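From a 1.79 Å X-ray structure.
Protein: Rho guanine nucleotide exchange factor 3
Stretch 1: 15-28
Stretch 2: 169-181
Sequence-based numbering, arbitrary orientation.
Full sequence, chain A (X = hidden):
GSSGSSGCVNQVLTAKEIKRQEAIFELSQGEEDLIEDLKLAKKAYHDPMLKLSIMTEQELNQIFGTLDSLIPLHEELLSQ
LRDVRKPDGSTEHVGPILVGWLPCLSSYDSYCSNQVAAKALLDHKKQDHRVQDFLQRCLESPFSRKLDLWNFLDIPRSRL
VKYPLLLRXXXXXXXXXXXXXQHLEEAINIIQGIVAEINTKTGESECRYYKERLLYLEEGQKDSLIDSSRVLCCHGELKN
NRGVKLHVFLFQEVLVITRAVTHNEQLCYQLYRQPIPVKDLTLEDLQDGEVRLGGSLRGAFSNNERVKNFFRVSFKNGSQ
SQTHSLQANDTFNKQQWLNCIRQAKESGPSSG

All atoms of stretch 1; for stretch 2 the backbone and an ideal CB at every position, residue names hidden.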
# COMPACT_ATOMS: atom_id res chain seq x y z
N ALA A 15 37.92 -7.92 -4.69
CA ALA A 15 36.79 -7.22 -5.27
C ALA A 15 35.59 -7.48 -4.34
O ALA A 15 34.74 -6.62 -4.13
CB ALA A 15 36.47 -7.75 -6.67
N LYS A 16 35.52 -8.70 -3.81
CA LYS A 16 34.42 -9.09 -2.91
C LYS A 16 34.37 -8.18 -1.68
O LYS A 16 33.28 -7.76 -1.27
CB LYS A 16 34.64 -10.55 -2.48
CG LYS A 16 33.58 -11.13 -1.55
CD LYS A 16 33.84 -12.66 -1.38
CE LYS A 16 32.71 -13.32 -0.57
NZ LYS A 16 32.79 -14.81 -0.51
N GLU A 17 35.54 -7.86 -1.12
CA GLU A 17 35.58 -7.00 0.08
C GLU A 17 35.12 -5.58 -0.27
O GLU A 17 34.47 -4.96 0.51
CB GLU A 17 36.99 -6.96 0.71
CG GLU A 17 37.14 -6.05 1.93
CD GLU A 17 36.15 -6.32 3.05
OE1 GLU A 17 35.60 -7.46 3.13
OE2 GLU A 17 35.95 -5.41 3.88
N ILE A 18 35.47 -5.09 -1.46
CA ILE A 18 35.01 -3.76 -1.85
C ILE A 18 33.48 -3.81 -2.00
O ILE A 18 32.78 -2.89 -1.56
CB ILE A 18 35.69 -3.31 -3.17
CG1 ILE A 18 37.22 -3.18 -2.89
CG2 ILE A 18 35.14 -1.94 -3.59
CD1 ILE A 18 38.07 -2.92 -4.18
N LYS A 19 32.96 -4.89 -2.57
CA LYS A 19 31.51 -5.04 -2.68
C LYS A 19 30.83 -5.14 -1.30
O LYS A 19 29.71 -4.63 -1.11
CB LYS A 19 31.15 -6.28 -3.53
CG LYS A 19 31.54 -6.13 -5.00
CD LYS A 19 31.24 -7.42 -5.75
CE LYS A 19 31.79 -7.36 -7.16
NZ LYS A 19 31.53 -8.65 -7.90
N ARG A 20 31.51 -5.75 -0.34
CA ARG A 20 30.96 -5.85 1.01
C ARG A 20 30.90 -4.44 1.62
O ARG A 20 29.93 -4.06 2.22
CB ARG A 20 31.86 -6.69 1.89
CG ARG A 20 31.17 -7.09 3.21
CD ARG A 20 32.07 -7.98 4.09
NE ARG A 20 33.25 -7.29 4.66
CZ ARG A 20 33.32 -6.80 5.90
NH1 ARG A 20 32.31 -6.89 6.75
NH2 ARG A 20 34.45 -6.23 6.30
N GLN A 21 31.97 -3.66 1.43
CA GLN A 21 31.96 -2.29 1.98
C GLN A 21 30.89 -1.46 1.29
O GLN A 21 30.25 -0.64 1.94
CB GLN A 21 33.35 -1.62 1.88
CG GLN A 21 34.43 -2.30 2.74
CD GLN A 21 34.08 -2.25 4.23
OE1 GLN A 21 33.63 -1.24 4.73
NE2 GLN A 21 34.28 -3.36 4.92
N GLU A 22 30.70 -1.65 -0.02
CA GLU A 22 29.64 -0.94 -0.70
C GLU A 22 28.27 -1.31 -0.09
O GLU A 22 27.44 -0.44 0.20
CB GLU A 22 29.63 -1.30 -2.20
CG GLU A 22 30.78 -0.62 -2.93
CD GLU A 22 30.63 -0.72 -4.45
OE1 GLU A 22 29.90 -1.62 -4.92
OE2 GLU A 22 31.24 0.11 -5.18
N ALA A 23 28.05 -2.61 0.12
CA ALA A 23 26.77 -3.04 0.63
C ALA A 23 26.48 -2.46 2.03
O ALA A 23 25.34 -2.11 2.33
CB ALA A 23 26.71 -4.62 0.66
N ILE A 24 27.51 -2.35 2.86
CA ILE A 24 27.34 -1.82 4.22
C ILE A 24 27.06 -0.31 4.18
O ILE A 24 26.20 0.22 4.89
CB ILE A 24 28.59 -2.12 5.05
CG1 ILE A 24 28.63 -3.61 5.35
CG2 ILE A 24 28.60 -1.31 6.36
CD1 ILE A 24 29.99 -4.07 5.93
N PHE A 25 27.78 0.39 3.31
CA PHE A 25 27.57 1.82 3.20
C PHE A 25 26.16 2.10 2.69
O PHE A 25 25.48 3.00 3.19
CB PHE A 25 28.61 2.44 2.24
CG PHE A 25 28.77 3.92 2.42
CD1 PHE A 25 29.51 4.41 3.49
CD2 PHE A 25 28.11 4.81 1.59
CE1 PHE A 25 29.58 5.78 3.72
CE2 PHE A 25 28.18 6.19 1.82
CZ PHE A 25 28.90 6.66 2.89
N GLU A 26 25.72 1.32 1.70
CA GLU A 26 24.40 1.46 1.10
C GLU A 26 23.30 1.27 2.14
O GLU A 26 22.29 1.98 2.13
CB GLU A 26 24.22 0.46 -0.05
CG GLU A 26 24.99 0.90 -1.35
CD GLU A 26 25.33 -0.24 -2.30
OE1 GLU A 26 24.67 -1.31 -2.23
OE2 GLU A 26 26.26 -0.08 -3.12
N LEU A 27 23.49 0.27 3.01
CA LEU A 27 22.52 0.04 4.08
C LEU A 27 22.31 1.31 4.89
O LEU A 27 21.19 1.75 5.11
CB LEU A 27 23.03 -1.05 5.02
CG LEU A 27 22.12 -1.27 6.25
CD1 LEU A 27 20.77 -1.76 5.76
CD2 LEU A 27 22.76 -2.35 7.19
N SER A 28 23.39 1.93 5.33
CA SER A 28 23.22 3.13 6.15
C SER A 28 22.67 4.30 5.32
O SER A 28 21.87 5.12 5.82
CB SER A 28 24.53 3.53 6.84
OG SER A 28 25.27 4.36 5.97
N UNK A 169 22.74 -8.79 0.50
CA UNK A 169 23.77 -8.20 -0.39
C UNK A 169 25.06 -8.08 0.45
O UNK A 169 26.15 -8.32 -0.06
CB UNK A 169 23.33 -6.84 -0.94
N UNK A 170 24.96 -7.73 1.75
CA UNK A 170 26.17 -7.71 2.59
C UNK A 170 26.69 -9.15 2.81
O UNK A 170 27.89 -9.44 2.67
CB UNK A 170 25.88 -7.04 3.93
N UNK A 171 25.76 -10.05 3.15
CA UNK A 171 26.12 -11.43 3.43
C UNK A 171 26.88 -12.12 2.29
O UNK A 171 27.86 -12.84 2.50
CB UNK A 171 24.85 -12.22 3.75
N UNK A 172 26.41 -11.92 1.05
CA UNK A 172 27.06 -12.64 -0.04
C UNK A 172 28.49 -12.21 -0.31
O UNK A 172 29.24 -12.94 -0.94
CB UNK A 172 26.24 -12.47 -1.32
N UNK A 173 28.89 -11.06 0.19
CA UNK A 173 30.29 -10.63 0.02
C UNK A 173 31.05 -10.75 1.35
O UNK A 173 32.18 -10.27 1.50
CB UNK A 173 30.35 -9.19 -0.50
N UNK A 174 30.45 -11.44 2.32
CA UNK A 174 31.10 -11.64 3.62
C UNK A 174 31.83 -13.00 3.61
O UNK A 174 31.20 -14.05 3.40
CB UNK A 174 30.08 -11.58 4.76
N UNK A 175 33.15 -12.99 3.85
CA UNK A 175 33.97 -14.22 3.87
C UNK A 175 33.59 -15.24 4.97
O UNK A 175 33.02 -14.89 5.99
CB UNK A 175 35.44 -13.83 4.05
N UNK A 176 33.91 -16.52 4.73
CA UNK A 176 33.58 -17.57 5.70
C UNK A 176 34.23 -17.43 7.08
O UNK A 176 33.71 -17.95 8.06
CB UNK A 176 33.98 -18.93 5.11
N UNK A 177 35.34 -16.71 7.16
CA UNK A 177 36.01 -16.53 8.45
C UNK A 177 35.58 -15.25 9.16
O UNK A 177 36.21 -14.82 10.14
CB UNK A 177 37.53 -16.52 8.25
N UNK A 178 34.51 -14.63 8.66
CA UNK A 178 34.01 -13.40 9.26
C UNK A 178 32.72 -13.79 10.01
O UNK A 178 31.78 -14.27 9.39
CB UNK A 178 33.76 -12.31 8.21
N UNK A 179 32.66 -13.53 11.33
CA UNK A 179 31.47 -13.88 12.13
C UNK A 179 30.18 -13.20 11.71
O UNK A 179 29.11 -13.58 12.15
CB UNK A 179 31.73 -13.54 13.60
N UNK A 180 30.30 -12.18 10.86
CA UNK A 180 29.11 -11.51 10.36
C UNK A 180 28.28 -12.51 9.54
O UNK A 180 27.08 -12.29 9.35
CB UNK A 180 29.49 -10.29 9.52
N UNK A 181 28.90 -13.57 9.00
CA UNK A 181 28.07 -14.51 8.22
C UNK A 181 26.91 -15.03 9.05
O UNK A 181 25.75 -14.93 8.65
CB UNK A 181 28.91 -15.68 7.72

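Position 169 lies in the last turns of a helix, and its CA-to-CB bond points toward stretch 1, with the ideal CB 4.3 Å from Ala23 CB. The small alanine leaves room for a chain of some length, aliphatic or polar. The residue is Glu169, whose CG packs 3.7 Å from Ala23 CB; its OE2 accepts a hydrogen bond from a water that also donates to Lys19 O, linking the two stretches.

At position 170 the bond points sideways, but the ideal CB is 4.2 Å from Ala23 CB and 4.6 Å from Ile24 CG1. The surroundings are mostly apolar, bounded by Ala23, Ile24, Leu27 and the aliphatic part of Arg20, so leucine, isoleucine, valine or methionine would suit. Ile170 fills this hole as a knob: CG1 lies 3.6 Å from Ala23 CB, CG2 3.7 Å from Ile24 CG1, and CD1 reaches Leu27 CD2 at 4.0 Å.

Positions 171 and 172 point away and have nothing of stretch 1 near their ideal CB atoms, so many residues would fit. They are Leu171, which makes no contact, and Arg172, whose NH1 forms a salt bridge with Glu169 OE1 (2.9 Å). The backbone of Arg172 does face the partner, its O lying 3.5 Å from Lys16 CE.

At position 173 the backbone comes closest in register, 173 CA lying 4.9 Å from Arg20 CA. With phi/psi of -107/13° it has left regular helical geometry, and its bond points toward stretch 1, the ideal CB 3.3 Å from Lys16 O. A beta-branched side chain would be crowded here, whereas a flat ring or a slender polar chain could lie along Lys19. His173 places its ring beneath Lys19 CB, which sits 3.5 Å from the ring centroid and almost on the normal, a CH-pi contact. His173 NE2 donates to Glu169 OE2 (2.8 Å).

Position 174 points away overall, yet its ideal CB is 4.2 Å from Arg20 CD; a small polar or beta-branched residue would suit the extended backbone. Thr174 donates from OG1 to Ile170 O (2.7 Å), and OG1 lies 3.6 Å from Arg20 CD.

Position 175, with phi near -62° and no backbone hydrogen bond from its N, admits proline. Pro175 opens a type I turn, its CD 4.3 Å from Arg20 CD. Positions 176 and 177, the middle of that turn, favour small polar residues and are Asn176 and Asp177.

Position 178 points toward stretch 1 and precedes a helical turn, where Asn, Asp, Ser or Thr could cap. Asn178 OD1 accepts from 180 N (2.9 Å), while its ND2 lies over one face of the Arg20 guanidinium. Position 179, out of reach, admits many residues, proline among them at phi -61°; it is Pro179.

At position 180 the ideal CB is 5.2 Å from Arg20 NH1, so an acid is attractive. Asp180 OD2 stays 4.1 Å from Arg20 NH1, beyond a salt bridge, but one water joins them. Position 181, out of reach, is open to most side chains; Gln181 NE2 donates to Thr174 O and Asn176 OD1 (both 3.0 Å).

Stretch 2 (169-181) EILRHTPNDNPDQ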
# COMPACT_ATOMS: atom_id res chain seq x y z
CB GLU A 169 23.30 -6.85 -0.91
CG GLU A 169 24.35 -6.10 -1.80
CD GLU A 169 24.75 -6.93 -3.03
OE1 GLU A 169 23.91 -7.73 -3.49
OE2 GLU A 169 25.88 -6.76 -3.55
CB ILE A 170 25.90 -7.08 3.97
CG1 ILE A 170 25.26 -5.69 3.81
CG2 ILE A 170 27.21 -7.02 4.75
CD1 ILE A 170 24.76 -5.08 5.15
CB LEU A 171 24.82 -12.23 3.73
CG LEU A 171 25.08 -13.74 3.92
CD1 LEU A 171 26.01 -14.03 5.08
CD2 LEU A 171 23.73 -14.40 4.16
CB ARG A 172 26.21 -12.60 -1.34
CG ARG A 172 26.05 -11.25 -2.03
CD ARG A 172 25.39 -11.46 -3.45
NE ARG A 172 24.15 -12.23 -3.32
CZ ARG A 172 22.95 -11.71 -3.04
NH1 ARG A 172 22.81 -10.40 -2.89
NH2 ARG A 172 21.90 -12.52 -2.86
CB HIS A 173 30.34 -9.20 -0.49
CG HIS A 173 29.56 -9.00 -1.75
ND1 HIS A 173 29.84 -9.71 -2.90
CD2 HIS A 173 28.49 -8.22 -2.03
CE1 HIS A 173 28.96 -9.38 -3.83
NE2 HIS A 173 28.13 -8.48 -3.33
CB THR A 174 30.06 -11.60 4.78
OG1 THR A 174 29.37 -10.33 4.80
CG2 THR A 174 30.75 -11.78 6.14
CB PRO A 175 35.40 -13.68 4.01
CG PRO A 175 35.23 -12.40 4.71
CD PRO A 175 33.95 -11.80 4.17
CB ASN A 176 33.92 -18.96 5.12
CG ASN A 176 33.24 -19.22 3.77
OD1 ASN A 176 32.07 -18.87 3.55
ND2 ASN A 176 33.98 -19.87 2.86
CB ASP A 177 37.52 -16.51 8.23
CG ASP A 177 37.97 -15.32 7.41
OD1 ASP A 177 37.28 -14.97 6.42
OD2 ASP A 177 39.02 -14.74 7.75
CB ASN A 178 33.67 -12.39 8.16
CG ASN A 178 33.36 -11.04 8.70
OD1 ASN A 178 32.61 -10.90 9.67
ND2 ASN A 178 33.94 -10.00 8.08
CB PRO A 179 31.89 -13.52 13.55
CG PRO A 179 32.89 -12.38 13.33
CD PRO A 179 33.69 -12.87 12.17
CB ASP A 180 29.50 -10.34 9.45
CG ASP A 180 29.30 -9.00 10.11
OD1 ASP A 180 29.11 -8.91 11.36
OD2 ASP A 180 29.31 -7.99 9.36
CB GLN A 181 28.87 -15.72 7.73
CG GLN A 181 29.91 -15.45 6.72
CD GLN A 181 30.34 -16.72 5.99
OE1 GLN A 181 30.51 -17.79 6.61
NE2 GLN A 181 30.52 -16.62 4.69
O HOH W 1 34.94 -9.80 1.74
O HOH W 2 27.60 -4.72 -3.00
O HOH W 3 29.83 -8.05 6.77
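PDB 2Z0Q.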